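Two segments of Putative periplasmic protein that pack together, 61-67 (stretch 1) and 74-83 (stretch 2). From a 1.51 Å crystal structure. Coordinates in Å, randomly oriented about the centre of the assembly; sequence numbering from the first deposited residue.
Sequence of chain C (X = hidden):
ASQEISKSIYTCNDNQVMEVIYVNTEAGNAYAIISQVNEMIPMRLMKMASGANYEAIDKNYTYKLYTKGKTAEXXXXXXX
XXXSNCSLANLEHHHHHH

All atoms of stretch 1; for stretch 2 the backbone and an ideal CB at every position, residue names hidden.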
# COMPACT_ATOMS: atom_id res chain seq x y z
N TYR C 61 -2.57 -13.92 -6.80
CA TYR C 61 -1.81 -13.00 -7.62
C TYR C 61 -0.42 -13.56 -7.86
O TYR C 61 0.16 -14.21 -7.00
CB TYR C 61 -1.70 -11.63 -6.94
CG TYR C 61 -3.02 -10.93 -6.77
CD1 TYR C 61 -3.46 -9.99 -7.69
CD2 TYR C 61 -3.84 -11.23 -5.69
CE1 TYR C 61 -4.67 -9.35 -7.53
CE2 TYR C 61 -5.06 -10.60 -5.52
CZ TYR C 61 -5.47 -9.66 -6.45
OH TYR C 61 -6.68 -9.03 -6.29
N THR C 62 0.12 -13.30 -9.05
CA THR C 62 1.43 -13.82 -9.39
C THR C 62 2.45 -12.70 -9.61
O THR C 62 3.54 -12.94 -10.13
CB THR C 62 1.38 -14.71 -10.65
OG1 THR C 62 1.00 -13.91 -11.78
CG2 THR C 62 0.37 -15.85 -10.46
N TYR C 63 2.12 -11.48 -9.19
CA TYR C 63 3.07 -10.39 -9.26
C TYR C 63 4.30 -10.67 -8.42
O TYR C 63 4.20 -11.12 -7.28
CB TYR C 63 2.44 -9.06 -8.79
CG TYR C 63 1.31 -8.57 -9.68
CD1 TYR C 63 1.55 -8.19 -11.01
CD2 TYR C 63 0.02 -8.46 -9.19
CE1 TYR C 63 0.53 -7.74 -11.80
CE2 TYR C 63 -1.01 -8.01 -9.99
CZ TYR C 63 -0.75 -7.66 -11.30
OH TYR C 63 -1.78 -7.21 -12.10
N LYS C 64 5.46 -10.41 -9.01
CA LYS C 64 6.71 -10.39 -8.28
C LYS C 64 7.50 -9.13 -8.66
O LYS C 64 7.54 -8.70 -9.83
CB LYS C 64 7.53 -11.66 -8.56
CG LYS C 64 6.90 -12.92 -8.01
CD LYS C 64 7.78 -14.14 -8.27
CE LYS C 64 7.31 -15.36 -7.49
NZ LYS C 64 5.85 -15.60 -7.66
N LEU C 65 8.11 -8.52 -7.65
CA LEU C 65 8.84 -7.29 -7.81
C LEU C 65 10.29 -7.60 -7.49
O LEU C 65 10.64 -8.01 -6.37
CB LEU C 65 8.28 -6.23 -6.84
CG LEU C 65 9.05 -4.91 -6.73
CD1 LEU C 65 8.93 -4.13 -8.04
CD2 LEU C 65 8.55 -4.06 -5.54
N TYR C 66 11.16 -7.44 -8.49
CA TYR C 66 12.56 -7.73 -8.30
C TYR C 66 13.33 -6.43 -8.27
O TYR C 66 13.26 -5.64 -9.21
CB TYR C 66 13.09 -8.61 -9.43
CG TYR C 66 12.42 -9.95 -9.48
CD1 TYR C 66 12.95 -11.03 -8.81
CD2 TYR C 66 11.23 -10.13 -10.18
CE1 TYR C 66 12.33 -12.27 -8.85
CE2 TYR C 66 10.61 -11.36 -10.23
CZ TYR C 66 11.17 -12.42 -9.56
OH TYR C 66 10.55 -13.65 -9.60
N THR C 67 14.07 -6.20 -7.19
CA THR C 67 14.79 -4.94 -7.07
C THR C 67 16.25 -5.17 -6.72
O THR C 67 16.61 -6.14 -6.06
CB THR C 67 14.15 -4.01 -6.01
OG1 THR C 67 14.65 -4.33 -4.71
CG2 THR C 67 12.62 -4.12 -6.03
N UNK C 74 8.92 -5.22 -12.50
CA UNK C 74 7.68 -5.88 -12.10
C UNK C 74 7.22 -6.85 -13.17
O UNK C 74 7.09 -6.50 -14.35
CB UNK C 74 6.59 -4.85 -11.82
N UNK C 75 7.02 -8.09 -12.74
CA UNK C 75 6.56 -9.15 -13.63
C UNK C 75 5.34 -9.86 -13.05
O UNK C 75 4.97 -9.66 -11.89
CB UNK C 75 7.68 -10.16 -13.89
N UNK C 76 4.71 -10.70 -13.87
CA UNK C 76 3.61 -11.54 -13.43
C UNK C 76 3.77 -12.88 -14.12
O UNK C 76 4.52 -12.99 -15.10
CB UNK C 76 2.25 -10.91 -13.74
N UNK C 77 3.06 -13.89 -13.63
CA UNK C 77 3.09 -15.20 -14.25
C UNK C 77 4.50 -15.72 -14.44
O UNK C 77 5.35 -15.64 -13.55
CB UNK C 77 2.37 -15.16 -15.60
N UNK C 78 4.76 -16.27 -15.62
CA UNK C 78 6.07 -16.82 -15.95
C UNK C 78 7.03 -15.73 -16.38
O UNK C 78 7.49 -15.70 -17.52
CB UNK C 78 5.95 -17.87 -17.05
N UNK C 79 7.33 -14.82 -15.44
CA UNK C 79 8.21 -13.69 -15.70
C UNK C 79 7.79 -12.86 -16.91
O UNK C 79 8.62 -12.38 -17.68
CB UNK C 79 9.64 -14.19 -15.90
N UNK C 80 6.48 -12.71 -17.09
CA UNK C 80 5.94 -11.81 -18.10
C UNK C 80 6.07 -10.36 -17.63
O UNK C 80 5.59 -10.02 -16.56
CB UNK C 80 4.48 -12.15 -18.40
N UNK C 81 6.75 -9.51 -18.41
CA UNK C 81 6.98 -8.12 -18.03
C UNK C 81 5.68 -7.36 -17.81
O UNK C 81 4.75 -7.47 -18.60
CB UNK C 81 7.81 -7.42 -19.10
N UNK C 82 5.64 -6.60 -16.72
CA UNK C 82 4.53 -5.69 -16.47
C UNK C 82 5.06 -4.26 -16.55
O UNK C 82 4.56 -3.44 -17.32
CB UNK C 82 3.88 -5.96 -15.11
N UNK C 83 6.09 -3.97 -15.77
CA UNK C 83 6.79 -2.69 -15.85
C UNK C 83 8.28 -3.00 -15.86
O UNK C 83 8.75 -3.78 -15.03
CB UNK C 83 6.42 -1.76 -14.69

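Position 74 lies opposite L65 in a non-hydrogen-bonded antiparallel pair, with CA atoms 4.7 Å apart. Its ideal CB is on the sheet face that carries the L65 side chain, 4.5 Å from L65 CD1 and 4.4 Å from K64 O. An apolar surface so near suits a branched aliphatic, though a larger apolar group is not excluded. The residue is L74, with chi1 t and chi2 p; its CD1 comes within 4.3 Å of L65 CB and Y63 CB, and within 3.4 Å of K64 O.

Position 75 pairs with K64 through both backbone bonds: K64 N donates to the O of 75, and the N of 75 donates to K64 O, each at 3.0 Å. The O of 75 also receives a CA-H...O contact from Y63 CA, at 3.3 Å. The ideal CB, on the face of the K64 side chain, stands 4.8 Å from Y66 CE2, so a beta-branched or other modest apolar group would fit beside the ring. V75, chi1 m, sets CG2 at the Y66 ring edge, 3.6 Å from CE2, and 4.2 Å from K64 CB.

At 76 CA-to-CB runs sideways, with the ideal CB 3.8 Å from T62 OG1 and 3.9 Å from Y63 CD1. Polar and long aliphatic chains are both plausible. E76 (chi1 p) passes along Y63, its OE1 3.8 Å from CE1; its CA makes a CA-H...O contact with T62 O at 3.6 Å.

Phi of 53° and psi of -136° at 77 favour glycine, and CA-to-CB would point away from stretch 1. What T62 offers here is a hydroxyl for the backbone: G77 N donates to T62 OG1 at 2.8 Å, angle 155°. Water 1 extends the link, donating to T62 O (2.7 Å) and G77 O (2.9 Å).

Position 78 points away, with no stretch 1 atom near its ideal CB; many polar residues would serve, and it is D78. Position 79 has positive phi (54°) and psi of 37°, where Asn, Asp or Gly is common. In D79 the carboxylate comes nearer than its sideways CB suggests: water 2 donates to OD1 at 2.8 Å and forms a weak bond with Y66 OH, also 2.8 Å.

Positions 80 and 81 are out of reach and little constrained by stretch 1, although phi of -59° at 81 admits proline; they are K80 and P81. At 82 CA-to-CB points toward stretch 1, and the ideal CB is 5.0 Å from Y63 CE1, which suits a small aliphatic: V82 CG2 meets the ring edge, 4.3 Å from Y63 CE1. At 83 no stretch 1 atom lies within 5.5 Å of the ideal CB, so stretch 1 sets no preference; the residue is L83.

Stretch 2 74-83: LVEGDDKPVL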
# COMPACT_ATOMS: atom_id res chain seq x y z
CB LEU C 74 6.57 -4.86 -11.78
CG LEU C 74 5.23 -5.44 -11.32
CD1 LEU C 74 5.35 -6.11 -9.96
CD2 LEU C 74 4.16 -4.34 -11.30
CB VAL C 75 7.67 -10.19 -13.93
CG1 VAL C 75 8.91 -9.49 -14.50
CG2 VAL C 75 8.02 -10.99 -12.69
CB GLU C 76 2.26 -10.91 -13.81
CG GLU C 76 2.09 -10.70 -15.30
CD GLU C 76 0.82 -9.94 -15.66
OE1 GLU C 76 -0.12 -9.92 -14.83
OE2 GLU C 76 0.75 -9.38 -16.78
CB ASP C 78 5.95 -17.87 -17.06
CG ASP C 78 7.29 -18.49 -17.43
OD1 ASP C 78 8.22 -18.44 -16.61
OD2 ASP C 78 7.40 -19.02 -18.56
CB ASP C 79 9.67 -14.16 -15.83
CG ASP C 79 10.22 -14.74 -14.54
OD1 ASP C 79 9.74 -14.35 -13.45
OD2 ASP C 79 11.13 -15.60 -14.62
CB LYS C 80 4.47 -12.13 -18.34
CG LYS C 80 3.83 -11.25 -19.41
CD LYS C 80 2.41 -11.69 -19.73
CE LYS C 80 1.85 -10.89 -20.90
NZ LYS C 80 0.49 -11.35 -21.29
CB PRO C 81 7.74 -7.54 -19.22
CG PRO C 81 8.37 -8.72 -19.89
CD PRO C 81 7.39 -9.84 -19.70
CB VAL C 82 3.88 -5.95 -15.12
CG1 VAL C 82 2.78 -4.94 -14.86
CG2 VAL C 82 3.35 -7.38 -15.07
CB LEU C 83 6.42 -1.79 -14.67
CG LEU C 83 4.99 -1.25 -14.67
CD1 LEU C 83 4.68 -0.61 -13.32
CD2 LEU C 83 4.80 -0.24 -15.81
O HOH W 1 5.73 -14.28 -11.05
O HOH W 2 12.01 -14.47 -11.88
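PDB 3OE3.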